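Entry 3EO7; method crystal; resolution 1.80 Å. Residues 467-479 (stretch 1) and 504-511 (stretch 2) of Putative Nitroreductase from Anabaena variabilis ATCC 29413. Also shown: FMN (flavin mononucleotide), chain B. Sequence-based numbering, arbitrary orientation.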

ATOM      1  N   LEU A 467       2.972  -8.278  -5.111  1.00 14.75           N
ATOM      2  CA  LEU A 467       3.046  -8.644  -6.527  1.00 15.56           C
ATOM      3  C   LEU A 467       4.301  -8.058  -7.184  1.00 15.81           C
ATOM      4  O   LEU A 467       4.950  -8.730  -7.976  1.00 15.53           O
ATOM      5  CB  LEU A 467       1.794  -8.139  -7.312  1.00 17.23           C
ATOM      6  CG  LEU A 467       0.457  -8.841  -7.136  1.00 22.50           C
ATOM      7  CD1 LEU A 467      -0.713  -7.988  -7.678  1.00 22.60           C
ATOM      8  CD2 LEU A 467       0.528 -10.211  -7.869  1.00 21.21           C
ATOM      9  N   ASN A 468       4.617  -6.791  -6.896  1.00 15.71           N
ATOM     10  CA  ASN A 468       5.793  -6.137  -7.450  1.00 15.21           C
ATOM     11  C   ASN A 468       7.091  -6.876  -7.038  1.00 16.39           C
ATOM     12  O   ASN A 468       7.940  -7.153  -7.866  1.00 16.10           O
ATOM     13  CB  ASN A 468       5.895  -4.645  -7.054  1.00 15.05           C
ATOM     14  CG  ASN A 468       5.064  -3.725  -7.950  1.00 15.23           C
ATOM     15  OD1 ASN A 468       5.628  -2.898  -8.678  1.00 16.52           O
ATOM     16  ND2 ASN A 468       3.740  -3.857  -7.906  1.00 16.11           N
ATOM     17  N   LEU A 469       7.208  -7.187  -5.754  1.00 15.75           N
ATOM     18  CA  LEU A 469       8.391  -7.872  -5.221  1.00 15.40           C
ATOM     19  C   LEU A 469       8.510  -9.272  -5.817  1.00 16.32           C
ATOM     20  O   LEU A 469       9.600  -9.671  -6.278  1.00 15.90           O
ATOM     21  CB  LEU A 469       8.348  -7.887  -3.700  1.00 16.48           C
ATOM     22  CG  LEU A 469       8.581  -6.523  -3.022  1.00 15.43           C
ATOM     23  CD1 LEU A 469       8.307  -6.610  -1.496  1.00 15.25           C
ATOM     24  CD2 LEU A 469       9.985  -5.980  -3.335  1.00 15.32           C
ATOM     25  N   ALA A 470       7.406  -9.997  -5.873  1.00 16.10           N
ATOM     26  CA  ALA A 470       7.427 -11.326  -6.489  1.00 15.58           C
ATOM     27  C   ALA A 470       7.870 -11.265  -7.957  1.00 14.65           C
ATOM     28  O   ALA A 470       8.660 -12.105  -8.403  1.00 17.57           O
ATOM     29  CB  ALA A 470       6.078 -12.047  -6.340  1.00 14.99           C
ATOM     30  N   ALA A 471       7.366 -10.288  -8.697  1.00 15.70           N
ATOM     31  CA  ALA A 471       7.701 -10.136 -10.109  1.00 16.23           C
ATOM     32  C   ALA A 471       9.190  -9.928 -10.248  1.00 16.65           C
ATOM     33  O   ALA A 471       9.842 -10.596 -11.032  1.00 16.36           O
ATOM     34  CB  ALA A 471       6.920  -8.938 -10.751  1.00 14.64           C
ATOM     35  N   ILE A 472       9.738  -8.979  -9.493  1.00 16.53           N
ATOM     36  CA  ILE A 472      11.168  -8.686  -9.552  1.00 16.08           C
ATOM     37  C   ILE A 472      12.014  -9.891  -9.150  1.00 16.04           C
ATOM     38  O   ILE A 472      13.008 -10.183  -9.810  1.00 15.88           O
ATOM     39  CB  ILE A 472      11.526  -7.448  -8.697  1.00 17.82           C
ATOM     40  CG1 ILE A 472      10.817  -6.190  -9.243  1.00 17.70           C
ATOM     41  CG2 ILE A 472      13.083  -7.306  -8.573  1.00 15.57           C
ATOM     42  CD1 ILE A 472      11.086  -5.862 -10.725  1.00 17.41           C
ATOM     43  N   GLN A 473      11.613 -10.620  -8.106  1.00 15.34           N
ATOM     44  CA  GLN A 473      12.310 -11.839  -7.712  1.00 15.90           C
ATOM     45  C   GLN A 473      12.389 -12.863  -8.833  1.00 17.94           C
ATOM     46  O   GLN A 473      13.390 -13.550  -8.965  1.00 16.67           O
ATOM     47  CB  GLN A 473      11.629 -12.464  -6.511  1.00 15.16           C
ATOM     48  CG  GLN A 473      12.171 -13.829  -6.036  1.00 16.33           C
ATOM     49  CD  GLN A 473      13.622 -13.815  -5.604  1.00 21.49           C
ATOM     50  OE1 GLN A 473      14.170 -12.774  -5.240  1.00 19.87           O
ATOM     51  NE2 GLN A 473      14.255 -15.001  -5.617  1.00 19.49           N
ATOM     52  N   LEU A 474      11.327 -12.947  -9.631  1.00 17.33           N
ATOM     53  CA  LEU A 474      11.238 -13.851 -10.779  1.00 16.92           C
ATOM     54  C   LEU A 474      11.786 -13.270 -12.095  1.00 18.70           C
ATOM     55  O   LEU A 474      11.551 -13.855 -13.151  1.00 18.21           O
ATOM     56  CB  LEU A 474       9.792 -14.319 -10.963  1.00 18.42           C
ATOM     57  CG  LEU A 474       9.186 -15.124  -9.791  1.00 21.25           C
ATOM     58  CD1 LEU A 474       7.823 -15.661 -10.185  1.00 25.04           C
ATOM     59  CD2 LEU A 474      10.074 -16.253  -9.346  1.00 28.22           C
ATOM     60  N   ASN A 475      12.503 -12.141 -12.023  1.00 17.35           N
ATOM     61  CA  ASN A 475      13.120 -11.515 -13.207  1.00 20.22           C
ATOM     62  C   ASN A 475      12.098 -11.086 -14.239  1.00 19.84           C
ATOM     63  O   ASN A 475      12.353 -11.107 -15.454  1.00 20.21           O
ATOM     64  CB  ASN A 475      14.123 -12.476 -13.840  1.00 20.62           C
ATOM     65  CG  ASN A 475      15.217 -12.880 -12.877  1.00 27.18           C
ATOM     66  OD1 ASN A 475      15.476 -14.064 -12.676  1.00 38.38           O
ATOM     67  ND2 ASN A 475      15.828 -11.902 -12.246  1.00 24.47           N
ATOM     68  N   LEU A 476      10.953 -10.665 -13.738  1.00 15.58           N
ATOM     69  CA  LEU A 476       9.858 -10.185 -14.560  1.00 16.65           C
ATOM     70  C   LEU A 476       9.743  -8.669 -14.433  1.00 15.77           C
ATOM     71  O   LEU A 476      10.447  -8.032 -13.625  1.00 18.94           O
ATOM     72  CB  LEU A 476       8.551 -10.843 -14.124  1.00 18.47           C
ATOM     73  CG  LEU A 476       8.502 -12.373 -14.148  1.00 20.02           C
ATOM     74  CD1 LEU A 476       7.116 -12.811 -13.598  1.00 20.56           C
ATOM     75  CD2 LEU A 476       8.802 -12.934 -15.527  1.00 21.52           C
ATOM     76  N   GLY A 477       8.900  -8.096 -15.281  1.00 17.59           N
ATOM     77  CA  GLY A 477       8.582  -6.663 -15.276  1.00 16.38           C
ATOM     78  C   GLY A 477       7.243  -6.434 -14.598  1.00 16.97           C
ATOM     79  O   GLY A 477       6.361  -7.294 -14.636  1.00 15.59           O
ATOM     80  N   VAL A 478       7.116  -5.283 -13.938  1.00 15.91           N
ATOM     81  CA  VAL A 478       5.909  -4.953 -13.213  1.00 15.72           C
ATOM     82  C   VAL A 478       5.763  -3.454 -13.045  1.00 15.93           C
ATOM     83  O   VAL A 478       6.744  -2.737 -12.916  1.00 16.54           O
ATOM     84  CB  VAL A 478       5.909  -5.634 -11.801  1.00 15.50           C
ATOM     85  CG1 VAL A 478       7.149  -5.200 -10.964  1.00 14.69           C
ATOM     86  CG2 VAL A 478       4.570  -5.364 -11.021  1.00 13.28           C
ATOM     87  N   SER A 479       4.521  -2.984 -13.072  1.00 16.73           N
ATOM     88  CA  SER A 479       4.240  -1.614 -12.739  1.00 13.99           C
ATOM     89  C   SER A 479       2.785  -1.417 -12.372  1.00 15.82           C
ATOM     90  O   SER A 479       1.895  -1.865 -13.083  1.00 14.31           O
ATOM     91  CB  SER A 479       4.583  -0.661 -13.894  1.00 16.25           C
ATOM     92  OG  SER A 479       4.362   0.706 -13.506  1.00 16.64           O
ATOM     93  N   ILE A 504      -4.685  -1.109 -10.587  1.00 15.03           N
ATOM     94  CA  ILE A 504      -4.216  -1.945 -11.677  1.00 15.23           C
ATOM     95  C   ILE A 504      -2.727  -2.218 -11.483  1.00 16.42           C
ATOM     96  O   ILE A 504      -1.958  -1.324 -11.138  1.00 17.11           O
ATOM     97  CB  ILE A 504      -4.412  -1.239 -13.040  1.00 14.13           C
ATOM     98  CG1 ILE A 504      -5.896  -0.990 -13.263  1.00 15.91           C
ATOM     99  CG2 ILE A 504      -3.714  -1.983 -14.185  1.00 17.84           C
ATOM    100  CD1 ILE A 504      -6.207  -0.180 -14.553  1.00 17.21           C
ATOM    101  N   THR A 505      -2.344  -3.466 -11.695  1.00 15.21           N
ATOM    102  CA  THR A 505      -0.938  -3.871 -11.668  1.00 14.54           C
ATOM    103  C   THR A 505      -0.638  -4.654 -12.959  1.00 17.75           C
ATOM    104  O   THR A 505      -1.244  -5.690 -13.203  1.00 17.23           O
ATOM    105  CB  THR A 505      -0.570  -4.714 -10.447  1.00 13.99           C
ATOM    106  OG1 THR A 505      -0.840  -4.006  -9.239  1.00 14.84           O
ATOM    107  CG2 THR A 505       0.945  -5.157 -10.506  1.00 15.27           C
ATOM    108  N   THR A 506       0.277  -4.119 -13.764  1.00 15.55           N
ATOM    109  CA  THR A 506       0.706  -4.724 -15.017  1.00 16.14           C
ATOM    110  C   THR A 506       1.900  -5.618 -14.742  1.00 16.38           C
ATOM    111  O   THR A 506       2.699  -5.339 -13.859  1.00 14.70           O
ATOM    112  CB  THR A 506       1.075  -3.677 -16.110  1.00 16.94           C
ATOM    113  OG1 THR A 506       2.196  -2.878 -15.675  1.00 15.91           O
ATOM    114  CG2 THR A 506      -0.156  -2.763 -16.454  1.00 17.84           C
ATOM    115  N   LEU A 507       1.976  -6.698 -15.510  1.00 16.32           N
ATOM    116  CA  LEU A 507       3.023  -7.668 -15.420  1.00 15.57           C
ATOM    117  C   LEU A 507       3.486  -8.037 -16.833  1.00 16.16           C
ATOM    118  O   LEU A 507       2.672  -8.256 -17.731  1.00 16.64           O
ATOM    119  CB  LEU A 507       2.502  -8.927 -14.727  1.00 15.26           C
ATOM    120  CG  LEU A 507       1.998  -8.772 -13.299  1.00 15.50           C
ATOM    121  CD1 LEU A 507       1.132  -9.956 -12.868  1.00 18.91           C
ATOM    122  CD2 LEU A 507       3.246  -8.567 -12.389  1.00 17.01           C
ATOM    123  N   GLY A 508       4.784  -8.164 -16.998  1.00 17.00           N
ATOM    124  CA  GLY A 508       5.340  -8.499 -18.312  1.00 17.36           C
ATOM    125  C   GLY A 508       6.787  -8.888 -18.223  1.00 17.09           C
ATOM    126  O   GLY A 508       7.263  -9.278 -17.160  1.00 17.33           O
ATOM    127  N   ARG A 509       7.475  -8.847 -19.368  1.00 19.30           N
ATOM    128  CA  ARG A 509       8.919  -9.077 -19.402  1.00 18.50           C
ATOM    129  C   ARG A 509       9.530  -7.721 -19.773  1.00 18.19           C
ATOM    130  O   ARG A 509       9.061  -7.031 -20.680  1.00 19.24           O
ATOM    131  CB  ARG A 509       9.355 -10.194 -20.362  1.00 20.46           C
ATOM    132  CG  ARG A 509       8.619 -11.536 -20.177  1.00 18.92           C
ATOM    133  CD  ARG A 509       9.393 -12.746 -20.684  1.00 21.35           C
ATOM    134  NE  ARG A 509      10.209 -13.283 -19.602  1.00 22.26           N
ATOM    135  CZ  ARG A 509       9.790 -14.196 -18.717  1.00 27.17           C
ATOM    136  NH1 ARG A 509       8.590 -14.751 -18.789  1.00 23.80           N
ATOM    137  NH2 ARG A 509      10.610 -14.590 -17.760  1.00 20.92           N
ATOM    138  N   PRO A 510      10.575  -7.316 -19.053  1.00 21.94           N
ATOM    139  CA  PRO A 510      11.142  -6.003 -19.304  1.00 21.89           C
ATOM    140  C   PRO A 510      11.736  -5.843 -20.688  1.00 22.39           C
ATOM    141  O   PRO A 510      12.269  -6.787 -21.258  1.00 21.43           O
ATOM    142  CB  PRO A 510      12.242  -5.893 -18.247  1.00 26.11           C
ATOM    143  CG  PRO A 510      11.937  -6.926 -17.247  1.00 25.81           C
ATOM    144  CD  PRO A 510      11.307  -8.034 -18.002  1.00 22.76           C
ATOM    145  N   ARG A 511      11.624  -4.641 -21.212  1.00 24.75           N
ATOM    146  CA  ARG A 511      12.148  -4.338 -22.533  1.00 31.03           C
ATOM    147  C   ARG A 511      13.653  -4.270 -22.401  1.00 33.99           C
ATOM    148  O   ARG A 511      14.173  -3.912 -21.342  1.00 34.54           O
ATOM    149  CB  ARG A 511      11.559  -3.019 -23.046  1.00 30.20           C
ATOM    150  CG  ARG A 511      11.612  -2.862 -24.537  1.00 36.17           C
ATOM    151  CD  ARG A 511      10.830  -1.630 -25.030  1.00 35.21           C
ATOM    152  NE  ARG A 511       9.368  -1.791 -25.064  1.00 37.55           N
ATOM    153  CZ  ARG A 511       8.528  -0.830 -25.474  1.00 41.34           C
ATOM    154  NH1 ARG A 511       8.998   0.335 -25.911  1.00 44.89           N
ATOM    155  NH2 ARG A 511       7.212  -1.029 -25.476  1.00 44.50           N
ATOM    156  OXT ARG A 511      14.375  -4.622 -23.336  1.00 38.19           O
TER
HETATM  157  N1  FMN B 700       4.143   4.020 -13.449  1.00 13.36           N
HETATM  158  C2  FMN B 700       3.698   4.268 -14.736  1.00 19.23           C
HETATM  159  O2  FMN B 700       4.473   4.249 -15.686  1.00 17.54           O
HETATM  160  N3  FMN B 700       2.397   4.576 -15.032  1.00 16.12           N
HETATM  161  C4  FMN B 700       1.447   4.701 -14.063  1.00 17.03           C
HETATM  162  O4  FMN B 700       0.254   4.797 -14.407  1.00 16.24           O
HETATM  163  C4A FMN B 700       1.848   4.455 -12.751  1.00 14.89           C
HETATM  164  N5  FMN B 700       0.947   4.615 -11.716  1.00 12.76           N
HETATM  165  C5A FMN B 700       1.331   4.278 -10.402  1.00 13.33           C
HETATM  166  C6  FMN B 700       0.424   4.313  -9.349  1.00 12.98           C
HETATM  167  C7  FMN B 700       0.807   4.003  -8.045  1.00 13.46           C
HETATM  168  C7M FMN B 700      -0.245   3.933  -6.928  1.00 13.11           C
HETATM  169  C8  FMN B 700       2.122   3.644  -7.777  1.00 14.61           C
HETATM  170  C8M FMN B 700       2.553   3.111  -6.426  1.00 10.86           C
HETATM  171  C9  FMN B 700       3.060   3.594  -8.825  1.00 13.14           C
HETATM  172  C9A FMN B 700       2.662   3.910 -10.135  1.00 13.07           C
HETATM  173  N10 FMN B 700       3.585   3.872 -11.174  1.00 14.49           N
HETATM  174  C10 FMN B 700       3.188   4.123 -12.459  1.00 14.61           C
HETATM  175  C1' FMN B 700       5.070   3.727 -10.910  1.00 12.78           C
HETATM  176  C2' FMN B 700       5.716   4.996 -10.391  1.00 14.98           C
HETATM  177  O2' FMN B 700       5.961   5.900 -11.490  1.00 16.43           O
HETATM  178  C3' FMN B 700       7.008   4.637  -9.660  1.00 13.02           C
HETATM  179  O3' FMN B 700       6.709   3.903  -8.469  1.00 13.97           O
HETATM  180  C4' FMN B 700       7.909   5.847  -9.348  1.00 13.75           C
HETATM  181  O4' FMN B 700       8.344   6.498 -10.575  1.00 15.56           O
HETATM  182  C5' FMN B 700       9.110   5.409  -8.533  1.00 11.88           C
HETATM  183  O5' FMN B 700       9.874   4.437  -9.196  1.00 14.48           O
HETATM  184  P   FMN B 700      10.150   3.011  -8.569  1.00 14.60           P
HETATM  185  O1P FMN B 700       8.810   2.294  -8.436  1.00 14.99           O
HETATM  186  O2P FMN B 700      11.072   2.325  -9.570  1.00 14.81           O
HETATM  187  O3P FMN B 700      10.816   3.162  -7.233  1.00 13.91           O
HETATM  188  O   HOH W   1       1.230  -2.440  -8.375  1.00 13.10           O
HETATM  189  O   HOH W   2      13.047 -13.119 -17.122  1.00 32.43           O

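Strands 477-479 and 504-508 pair antiparallel. Gly477 and Thr505 are the most covered residues, the first through backbone pairing and the second through side-chain packing and a water; both are buried, as are Val478 and Leu507. Gly477 forms a hydrogen-bonded pair with Gly508: its N donates to Gly508 O (2.8 Å), and Gly508 N returns a bond to Gly477 O (3.0 Å). With no side chain at Gly477, the chain after the strand can lie close, bringing Pro510 CD within 3.6 Å of Gly477 N; a CB here would lie 3.3 Å from Pro510 N. Two residues on, Ser479 N donates to Thr506 O (3.1 Å), while Ser479 O accepts from both Thr506 N (2.9 Å) and Thr506 OG1 (2.8 Å), the p rotamer of Thr506 placing its hydroxyl beside the backbone.

Between these pairs, Val478 and Leu507 point their side chains to the face opposite that of Ser479 and Thr506. Val478 CG2 meets Leu507 CD2 at 3.7 Å, and the same leucine methyl reaches Ala471 CB on the helix (4.0 Å), extending the apolar contact from strand to helix. Thr505 uses both branches: CG2 packs against Val478 CG2 (3.7 Å), whereas OG1 lies 2.7 Å from water 1, which accepts from Asn468 ND2 (2.9 Å). At the other end, Leu476 CD2 covers one face of the Arg509 guanidinium, 3.3 Å from NH2, and water 2 bridges Arg509 NH2 (2.9 Å) to Asn475 O (2.7 Å).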